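Local coordinates for PelA (Pseudomonas aeruginosa, PDB 5TCB), which belongs to the Pel polysaccharide machinery, this chain being its GH114-family glycoside hydrolase domain, while the whole protein is probably also a deacetylase, at residues Arg251-Gly256 with Gly270-Glu275; Gly204-Val209 with Tyr236-Arg241; His116-Ala121 with His163-Gly168. All coordinates share one frame; numbering follows the deposited sequence. Where two conformers were deposited one is given.

Interaction 1: Arg251-Gly256 with Gly270-Glu275; sequences RLRSEG and GVSDVE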
loop_
_atom_site.group_PDB
_atom_site.type_symbol
_atom_site.label_atom_id
_atom_site.label_comp_id
_atom_site.label_asym_id
_atom_site.label_seq_id
_atom_site.Cartn_x
_atom_site.Cartn_y
_atom_site.Cartn_z
ATOM N N ARG A 251 8.126 17.960 9.148
ATOM C CA ARG A 251 6.809 18.324 9.660
ATOM C C ARG A 251 6.007 17.075 10.018
ATOM O O ARG A 251 5.426 16.979 11.107
ATOM C CB ARG A 251 6.114 19.165 8.594
ATOM C CG ARG A 251 4.878 19.872 9.027
ATOM C CD ARG A 251 4.348 20.691 7.875
ATOM N NE ARG A 251 2.942 21.015 8.066
ATOM C CZ ARG A 251 2.100 21.316 7.084
ATOM N NH1 ARG A 251 2.512 21.331 5.822
ATOM N NH2 ARG A 251 0.837 21.593 7.372
ATOM N N LEU A 252 6.010 16.085 9.131
ATOM C CA LEU A 252 5.228 14.876 9.352
ATOM C C LEU A 252 5.752 14.079 10.548
ATOM O O LEU A 252 4.964 13.545 11.339
ATOM C CB LEU A 252 5.225 14.033 8.066
ATOM C CG LEU A 252 4.381 14.667 6.944
ATOM C CD1 LEU A 252 4.707 14.069 5.579
ATOM C CD2 LEU A 252 2.898 14.508 7.234
ATOM N N ARG A 253 7.077 14.008 10.720
ATOM C CA ARG A 253 7.623 13.352 11.910
ATOM C C ARG A 253 7.187 14.053 13.191
ATOM O O ARG A 253 6.824 13.387 14.168
ATOM C CB ARG A 253 9.152 13.256 11.803
ATOM C CG ARG A 253 9.586 12.177 10.836
ATOM C CD ARG A 253 11.090 12.018 10.756
ATOM N NE ARG A 253 11.409 10.943 9.818
ATOM C CZ ARG A 253 11.522 9.662 10.151
ATOM N NH1 ARG A 253 11.341 9.263 11.405
ATOM N NH2 ARG A 253 11.759 8.774 9.202
ATOM N N SER A 254 7.214 15.391 13.212
ATOM C CA SER A 254 6.783 16.110 14.408
ATOM C C SER A 254 5.311 15.874 14.712
ATOM O O SER A 254 4.907 15.980 15.874
ATOM C CB SER A 254 7.041 17.614 14.262
ATOM O OG SER A 254 6.048 18.245 13.450
ATOM N N GLU A 255 4.524 15.498 13.707
ATOM C CA GLU A 255 3.115 15.181 13.881
ATOM C C GLU A 255 2.864 13.699 14.137
ATOM O O GLU A 255 1.700 13.286 14.212
ATOM C CB GLU A 255 2.341 15.649 12.648
ATOM C CG GLU A 255 2.410 17.162 12.487
ATOM C CD GLU A 255 1.848 17.669 11.178
ATOM O OE1 GLU A 255 1.404 16.851 10.352
ATOM O OE2 GLU A 255 1.868 18.901 10.970
ATOM N N GLY A 256 3.921 12.896 14.276
ATOM C CA GLY A 256 3.791 11.517 14.692
ATOM C C GLY A 256 3.776 10.510 13.566
ATOM O O GLY A 256 3.595 9.314 13.836
ATOM N N GLY A 270 12.844 9.358 -2.964
ATOM C CA GLY A 270 12.229 10.372 -2.136
ATOM C C GLY A 270 12.821 10.384 -0.741
ATOM O O GLY A 270 13.793 9.698 -0.427
ATOM N N VAL A 271 12.197 11.190 0.128
ATOM C CA VAL A 271 12.784 11.484 1.420
ATOM C C VAL A 271 11.888 11.021 2.555
ATOM O O VAL A 271 10.668 11.199 2.532
ATOM C CB VAL A 271 13.090 12.980 1.527
ATOM C CG1 VAL A 271 14.209 13.316 0.556
ATOM C CG2 VAL A 271 11.887 13.784 1.219
ATOM N N SER A 272 12.522 10.482 3.574
ATOM C CA SER A 272 11.881 10.066 4.803
ATOM C C SER A 272 12.406 10.807 6.023
ATOM O O SER A 272 11.662 10.990 6.980
ATOM C CB SER A 272 12.043 8.532 4.997
ATOM O OG SER A 272 11.269 8.063 6.106
ATOM N N ASP A 273 13.643 11.275 6.005
ATOM C CA ASP A 273 14.194 12.008 7.145
ATOM C C ASP A 273 14.968 13.197 6.603
ATOM O O ASP A 273 15.040 13.410 5.385
ATOM C CB ASP A 273 15.044 11.084 8.020
ATOM C CG ASP A 273 14.781 11.277 9.518
ATOM O OD1 ASP A 273 14.501 12.422 9.948
ATOM O OD2 ASP A 273 14.851 10.275 10.262
ATOM N N VAL A 274 15.521 13.996 7.528
ATOM C CA VAL A 274 16.292 15.174 7.158
ATOM C C VAL A 274 17.682 14.744 6.706
ATOM O O VAL A 274 18.117 13.611 6.929
ATOM C CB VAL A 274 16.370 16.177 8.329
ATOM N N GLU A 275 18.378 15.660 6.041
ATOM C CA GLU A 275 19.743 15.405 5.583
ATOM C C GLU A 275 20.763 16.022 6.538
ATOM O O GLU A 275 20.397 16.704 7.496
ATOM C CB GLU A 275 19.946 15.958 4.171
ATOM C CG GLU A 275 21.341 15.723 3.598
ATOM O OE1 GLU A 275 20.784 18.385 2.536
ATOM O OE2 GLU A 275 22.765 16.302 0.871
#
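Arg-253 reaches from the end of helix 242-254 to Ser-272 and Asp-273 in the C-terminal tail, close to the seam where the eight-stranded (beta/alpha)8 barrel closes. Along 251-256, Arg-251 comes first, its backbone O taken by the hydroxyl of Ser-254. Leu-252 turns inward, packing on Ala-233 and Pro-259, so the helix sits on the last two strands of the barrel.

Arg-253 carries the contact. CG lies beside the backbone N (chi1 -75°) and the chain then runs extended to NE, which brings the guanidinium side-on to the tail. Two nitrogens grip one atom: NE meets Ser-272 O at 2.8 Å, fairly straight at 159°, and NH2 meets the same Ser-272 O at 3.1 Å from above the carbonyl plane. The oxygen lies practically in the guanidinium plane. A weak bond links NH2 to Ser-272 OG at 3.2 Å; that hydroxyl has stronger ties, donating to Pro-259 O and accepting from Val-27 N, so it bridges the last and first strands. NH2 also bonds Ser-25 O.

Asp-273 uses a different surface. Its carboxylate stacks on one guanidinium face, the planes only 4° apart, with OD2 3.4 Å from Arg-253 CZ. Arg-253 NE and Asp-273 OD1 form a salt bridge at 3.4 Å, but OD1 lies well out of the guanidinium plane, so no N-H is aimed at it; OD1 also accepts from Val-274 N at 3.1 Å.

Beyond Ser-254, Glu-255 bonds His-196 through OE1. The helix then closes in a Schellman motif: Gly-256 has the positive phi this requires, and its N bonds back to Arg-253 O at 2.9 Å.

Interaction 2: Gly204-Val209 with Tyr236-Arg241; sequences GQYREV and YLPPER
The ring of Tyr-206 lies flat against Pro-238, with the proline CD over the middle of the aromatic face. This is a well-centred CH-pi contact: CD is 3.6 Å from the centroid of the Tyr-206 ring and only 2° off the ring normal. The two side chains run past each other in opposite directions: Pro-238 CA lies by the phenol OH and CD back over the ring centre. The proline CB comes 3.5 Å from Tyr-206 CE2, and the phenol OH ends 3.4 Å from Pro-238 CA.

Tyr-206 points toward the loop from strand 205-208. Its CG sits beside the backbone N (chi1 -65°), and chi2 of -86° turns one face of the ring to Pro-238. Its CD1 is 3.4 Å from Tyr-236 O and its CE1 3.5 Å from Leu-237 C. CE1 also touches Tyr-236 CB at 3.8 Å. Beyond that carbon the Tyr-236 side chain leads away, and its hydroxyl hydrogen-bonds Glu-193 OE1. Leu-237 points away from Tyr-206 and packs on Ala-245 and Leu-248 of helix 242-254.

No hydrogen bond joins the two segments; the contact is one of shape and aromatic surface. Trp-199, on the partner strand of the hairpin, meets Tyr-206 in a T-shaped stack, and a G1 beta bulge at Gly-204 and Gln-205 helps shape the turn. After Pro-238 the chain makes a short 3-10 turn, Arg-241 N bonding Pro-238 O, and Arg-241 is the N-cap of the next helix.

The hairpin 197-208 is thus packed on the loop after strand 231-236, at the C-terminal rim of a (beta/alpha)8 barrel, the end where glycoside hydrolases of this fold hold their active sites.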
loop_
_atom_site.group_PDB
_atom_site.type_symbol
_atom_site.label_atom_id
_atom_site.label_comp_id
_atom_site.label_asym_id
_atom_site.label_seq_id
_atom_site.Cartn_x
_atom_site.Cartn_y
_atom_site.Cartn_z
ATOM N N GLY A 204 -4.452 15.514 -12.262
ATOM C CA GLY A 204 -3.085 15.320 -12.715
ATOM C C GLY A 204 -2.102 16.300 -12.122
ATOM O O GLY A 204 -1.070 16.583 -12.739
ATOM N N GLN A 205 -2.392 16.829 -10.938
ATOM C CA GLN A 205 -1.558 17.842 -10.317
ATOM C C GLN A 205 -1.188 17.418 -8.903
ATOM O O GLN A 205 -1.967 16.754 -8.210
ATOM C CB GLN A 205 -2.275 19.202 -10.289
ATOM N N TYR A 206 0.032 17.752 -8.503
ATOM C CA TYR A 206 0.337 17.858 -7.089
ATOM C C TYR A 206 -0.565 18.918 -6.471
ATOM O O TYR A 206 -0.588 20.066 -6.927
ATOM C CB TYR A 206 1.802 18.231 -6.896
ATOM C CG TYR A 206 2.801 17.188 -7.356
ATOM C CD1 TYR A 206 3.185 16.151 -6.516
ATOM C CD2 TYR A 206 3.406 17.273 -8.607
ATOM C CE1 TYR A 206 4.131 15.202 -6.924
ATOM C CE2 TYR A 206 4.340 16.329 -9.019
ATOM C CZ TYR A 206 4.697 15.298 -8.172
ATOM O OH TYR A 206 5.637 14.356 -8.564
ATOM N N ARG A 207 -1.331 18.534 -5.456
ATOM C CA ARG A 207 -2.222 19.473 -4.791
ATOM C C ARG A 207 -2.116 19.273 -3.291
ATOM O O ARG A 207 -1.893 18.149 -2.810
ATOM C CB ARG A 207 -3.681 19.295 -5.239
ATOM C CG ARG A 207 -3.836 18.668 -6.616
ATOM C CD ARG A 207 -5.163 19.040 -7.256
ATOM N NE ARG A 207 -6.291 18.833 -6.356
ATOM N NH1 ARG A 207 -8.497 18.395 -4.660
ATOM N NH2 ARG A 207 -6.692 20.420 -3.716
ATOM N N GLU A 208 -2.230 20.370 -2.551
ATOM C CA GLU A 208 -2.420 20.258 -1.119
ATOM C C GLU A 208 -3.612 19.352 -0.861
ATOM O O GLU A 208 -4.631 19.420 -1.554
ATOM C CB GLU A 208 -2.648 21.636 -0.491
ATOM N N VAL A 209 -3.471 18.474 0.117
ATOM C CA VAL A 209 -4.596 17.663 0.551
ATOM C C VAL A 209 -5.676 18.623 1.032
ATOM O O VAL A 209 -5.392 19.453 1.907
ATOM C CB VAL A 209 -4.174 16.672 1.646
ATOM C CG1 VAL A 209 -5.356 15.933 2.191
ATOM C CG2 VAL A 209 -3.153 15.691 1.089
ATOM N N TYR A 236 3.309 13.534 -1.597
ATOM C CA TYR A 236 3.802 13.645 -2.965
ATOM C C TYR A 236 4.269 15.065 -3.243
ATOM O O TYR A 236 3.479 16.012 -3.140
ATOM C CB TYR A 236 2.705 13.226 -3.956
ATOM C CG TYR A 236 2.380 11.760 -3.849
ATOM C CD1 TYR A 236 1.189 11.343 -3.285
ATOM C CD2 TYR A 236 3.268 10.805 -4.312
ATOM C CE1 TYR A 236 0.895 9.975 -3.189
ATOM C CE2 TYR A 236 3.001 9.439 -4.199
ATOM C CZ TYR A 236 1.808 9.049 -3.651
ATOM O OH TYR A 236 1.540 7.694 -3.580
ATOM N N LEU A 237 5.557 15.198 -3.603
ATOM C CA LEU A 237 6.139 16.444 -4.103
ATOM C C LEU A 237 7.084 16.078 -5.236
ATOM O O LEU A 237 7.743 15.033 -5.175
ATOM C CB LEU A 237 6.905 17.236 -3.034
ATOM C CG LEU A 237 6.043 17.945 -1.994
ATOM C CD1 LEU A 237 6.922 18.519 -0.896
ATOM C CD2 LEU A 237 5.202 19.059 -2.634
ATOM N N PRO A 238 7.185 16.915 -6.262
ATOM C CA PRO A 238 8.012 16.570 -7.421
ATOM C C PRO A 238 9.494 16.704 -7.115
ATOM O O PRO A 238 9.885 17.327 -6.116
ATOM C CB PRO A 238 7.561 17.590 -8.482
ATOM C CG PRO A 238 7.170 18.791 -7.680
ATOM C CD PRO A 238 6.483 18.195 -6.455
ATOM N N PRO A 239 10.351 16.161 -7.974
ATOM C CA PRO A 239 11.786 16.146 -7.650
ATOM C C PRO A 239 12.379 17.523 -7.479
ATOM O O PRO A 239 13.299 17.696 -6.664
ATOM C CB PRO A 239 12.410 15.404 -8.844
ATOM C CG PRO A 239 11.312 14.519 -9.327
ATOM C CD PRO A 239 10.054 15.321 -9.148
ATOM N N GLU A 240 11.935 18.508 -8.269
ATOM C CA GLU A 240 12.488 19.852 -8.171
ATOM C C GLU A 240 12.203 20.503 -6.822
ATOM O O GLU A 240 12.896 21.462 -6.460
ATOM C CB GLU A 240 11.975 20.718 -9.326
ATOM C CG GLU A 240 10.474 20.983 -9.352
ATOM C CD GLU A 240 9.678 19.941 -10.121
ATOM O OE1 GLU A 240 10.182 18.816 -10.393
ATOM O OE2 GLU A 240 8.499 20.258 -10.421
ATOM N N ARG A 241 11.221 19.984 -6.072
ATOM C CA ARG A 241 10.866 20.487 -4.751
ATOM C C ARG A 241 11.442 19.625 -3.626
ATOM O O ARG A 241 10.846 19.526 -2.552
ATOM C CB ARG A 241 9.344 20.587 -4.620
ATOM C CG ARG A 241 8.658 21.373 -5.757
ATOM C CD ARG A 241 8.784 22.901 -5.628
ATOM N NE ARG A 241 10.139 23.394 -5.880
ATOM C CZ ARG A 241 10.589 23.850 -7.050
ATOM N NH1 ARG A 241 11.849 24.267 -7.154
ATOM N NH2 ARG A 241 9.795 23.900 -8.114
#

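Interaction 3: His116-Ala121 with His163-Gly168; sequences HLLKRA and HRQEPG
Gln-165, in the last turn of helix 145-165, lays its amide across Leu-118 on the flank of helix 111-126. Its chain is almost fully stretched: CG lies opposite the backbone N (chi1 170°) and the chain runs on extended, so the amide is carried to the neighbouring helix. There NE2 donates to Leu-118 O at 3.0 Å, approaching from above the carbonyl plane rather than on a lone pair.

The second N-H is used as well, meeting Glu-166 OE2 at 2.8 Å on its anti lone pair. Both acceptors lie near the amide plane, so together they fix its rotation. OE1 rests against aliphatic surface, 3.4 Å from Leu-118 CB and 3.6 Å from Leu-118 CD2.

Glu-166 is bent where Gln-165 is straight. Chi1 of -60° and chi2 of -68° fold its carboxylate back beside the amide, where OE2 also forms a salt bridge with Arg-125. CG of Glu-166 is loosely packed on Ala-121 CB at 4.3 Å.

Phe-158 and Leu-162 extend the same interface with apolar side chains. This is packing between consecutive outer helices of a (beta/alpha)8 barrel, the C-terminal end of one laid on the flank of the other.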
loop_
_atom_site.group_PDB
_atom_site.type_symbol
_atom_site.label_atom_id
_atom_site.label_comp_id
_atom_site.label_asym_id
_atom_site.label_seq_id
_atom_site.Cartn_x
_atom_site.Cartn_y
_atom_site.Cartn_z
ATOM N N HIS A 116 -6.022 -16.734 -5.860
ATOM C CA HIS A 116 -4.936 -16.085 -6.575
ATOM C C HIS A 116 -4.065 -15.283 -5.621
ATOM O O HIS A 116 -2.827 -15.407 -5.625
ATOM C CB HIS A 116 -5.530 -15.192 -7.671
ATOM C CG HIS A 116 -4.535 -14.281 -8.306
ATOM N ND1 HIS A 116 -3.708 -14.686 -9.333
ATOM C CD2 HIS A 116 -4.230 -12.984 -8.061
ATOM C CE1 HIS A 116 -2.932 -13.677 -9.686
ATOM N NE2 HIS A 116 -3.230 -12.635 -8.935
ATOM N N LEU A 117 -4.694 -14.477 -4.768
ATOM C CA LEU A 117 -3.934 -13.630 -3.861
ATOM C C LEU A 117 -3.160 -14.452 -2.847
ATOM O O LEU A 117 -2.022 -14.098 -2.511
ATOM C CB LEU A 117 -4.882 -12.655 -3.155
ATOM C CG LEU A 117 -5.480 -11.533 -3.987
ATOM C CD1 LEU A 117 -6.479 -10.802 -3.123
ATOM C CD2 LEU A 117 -4.427 -10.574 -4.571
ATOM N N LEU A 118 -3.766 -15.526 -2.313
ATOM C CA LEU A 118 -3.068 -16.367 -1.338
ATOM C C LEU A 118 -1.885 -17.078 -1.973
ATOM O O LEU A 118 -0.844 -17.245 -1.325
ATOM C CB LEU A 118 -4.029 -17.380 -0.710
ATOM C CG LEU A 118 -5.115 -16.763 0.189
ATOM C CD1 LEU A 118 -6.103 -17.829 0.576
ATOM C CD2 LEU A 118 -4.522 -16.143 1.444
ATOM N N LYS A 119 -2.029 -17.519 -3.227
ATOM C CA LYS A 119 -0.915 -18.135 -3.941
ATOM C C LYS A 119 0.213 -17.132 -4.145
ATOM O O LYS A 119 1.394 -17.460 -3.968
ATOM C CB LYS A 119 -1.417 -18.697 -5.275
ATOM N N ARG A 120 -0.138 -15.896 -4.520
ATOM C CA ARG A 120 0.855 -14.844 -4.688
ATOM C C ARG A 120 1.583 -14.571 -3.379
ATOM O O ARG A 120 2.813 -14.414 -3.362
ATOM C CB ARG A 120 0.165 -13.583 -5.209
ATOM C CG ARG A 120 1.071 -12.433 -5.509
ATOM C CD ARG A 120 1.949 -12.711 -6.697
ATOM N NE ARG A 120 2.873 -11.609 -6.949
ATOM C CZ ARG A 120 4.120 -11.764 -7.375
ATOM N NH1 ARG A 120 4.610 -12.979 -7.586
ATOM N NH2 ARG A 120 4.883 -10.699 -7.580
ATOM N N ALA A 121 0.846 -14.528 -2.271
ATOM C CA ALA A 121 1.486 -14.313 -0.986
ATOM C C ALA A 121 2.493 -15.414 -0.705
ATOM O O ALA A 121 3.581 -15.141 -0.205
ATOM C CB ALA A 121 0.439 -14.245 0.120
ATOM N N HIS A 163 -3.380 -13.676 6.967
ATOM C CA HIS A 163 -2.540 -13.566 8.135
ATOM C C HIS A 163 -2.356 -14.923 8.817
ATOM O O HIS A 163 -1.269 -15.233 9.334
ATOM C CB HIS A 163 -3.156 -12.516 9.054
ATOM C CG HIS A 163 -2.338 -12.229 10.259
ATOM N ND1 HIS A 163 -1.012 -11.867 10.177
ATOM C CD2 HIS A 163 -2.645 -12.257 11.573
ATOM C CE1 HIS A 163 -0.538 -11.683 11.398
ATOM N NE2 HIS A 163 -1.512 -11.909 12.262
ATOM N N ARG A 164 -3.386 -15.763 8.789
ATOM C CA ARG A 164 -3.259 -17.104 9.360
ATOM C C ARG A 164 -2.375 -18.001 8.491
ATOM O O ARG A 164 -1.586 -18.798 9.023
ATOM C CB ARG A 164 -4.652 -17.725 9.535
ATOM N N GLN A 165 -2.511 -17.908 7.158
ATOM C CA GLN A 165 -1.701 -18.720 6.248
ATOM C C GLN A 165 -0.234 -18.303 6.262
ATOM O O GLN A 165 0.641 -19.161 6.110
ATOM C CB GLN A 165 -2.236 -18.625 4.804
ATOM C CG GLN A 165 -1.311 -19.260 3.735
ATOM C CD GLN A 165 -1.698 -18.980 2.278
ATOM O OE1 GLN A 165 -2.831 -19.269 1.867
ATOM N NE2 GLN A 165 -0.723 -18.461 1.464
ATOM N N GLU A 166 0.058 -17.014 6.444
ATOM C CA GLU A 166 1.400 -16.470 6.268
ATOM C C GLU A 166 1.789 -15.638 7.481
ATOM O O GLU A 166 1.961 -14.421 7.388
ATOM C CB GLU A 166 1.482 -15.626 4.993
ATOM C CG GLU A 166 1.153 -16.414 3.714
ATOM C CD GLU A 166 2.175 -17.482 3.349
ATOM O OE1 GLU A 166 3.322 -17.474 3.883
ATOM O OE2 GLU A 166 1.841 -18.339 2.507
ATOM N N PRO A 167 1.969 -16.279 8.643
ATOM C CA PRO A 167 2.337 -15.520 9.848
ATOM C C PRO A 167 3.728 -14.926 9.784
ATOM O O PRO A 167 4.054 -14.059 10.604
ATOM C CB PRO A 167 2.239 -16.564 10.963
ATOM C CG PRO A 167 2.486 -17.888 10.276
ATOM C CD PRO A 167 1.808 -17.712 8.913
ATOM N N GLY A 168 4.560 -15.360 8.850
ATOM C CA GLY A 168 5.854 -14.763 8.676
ATOM C C GLY A 168 5.895 -13.536 7.796
ATOM O O GLY A 168 6.988 -13.043 7.513
#

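Interactions 1 and 2 are neighbours, with centres 16 Å apart and nearest atoms about 7 Å apart. They sit toward the two ends of helix 242-254: residues 236-241 lead into it and 251-256 finish it. Interaction 2 therefore belongs to the C-terminal rim of the barrel strands, where a substrate cleft is expected, and interaction 1 lies toward the other end, beside the closing strands. Interaction 3 is across the centre of the domain from both, with centres 32 Å from interaction 1 and 35 Å from interaction 2, between helices 111-126 and 145-165. No catalytic residue is identified among these segments, so none of the three contacts can be assigned to the active site.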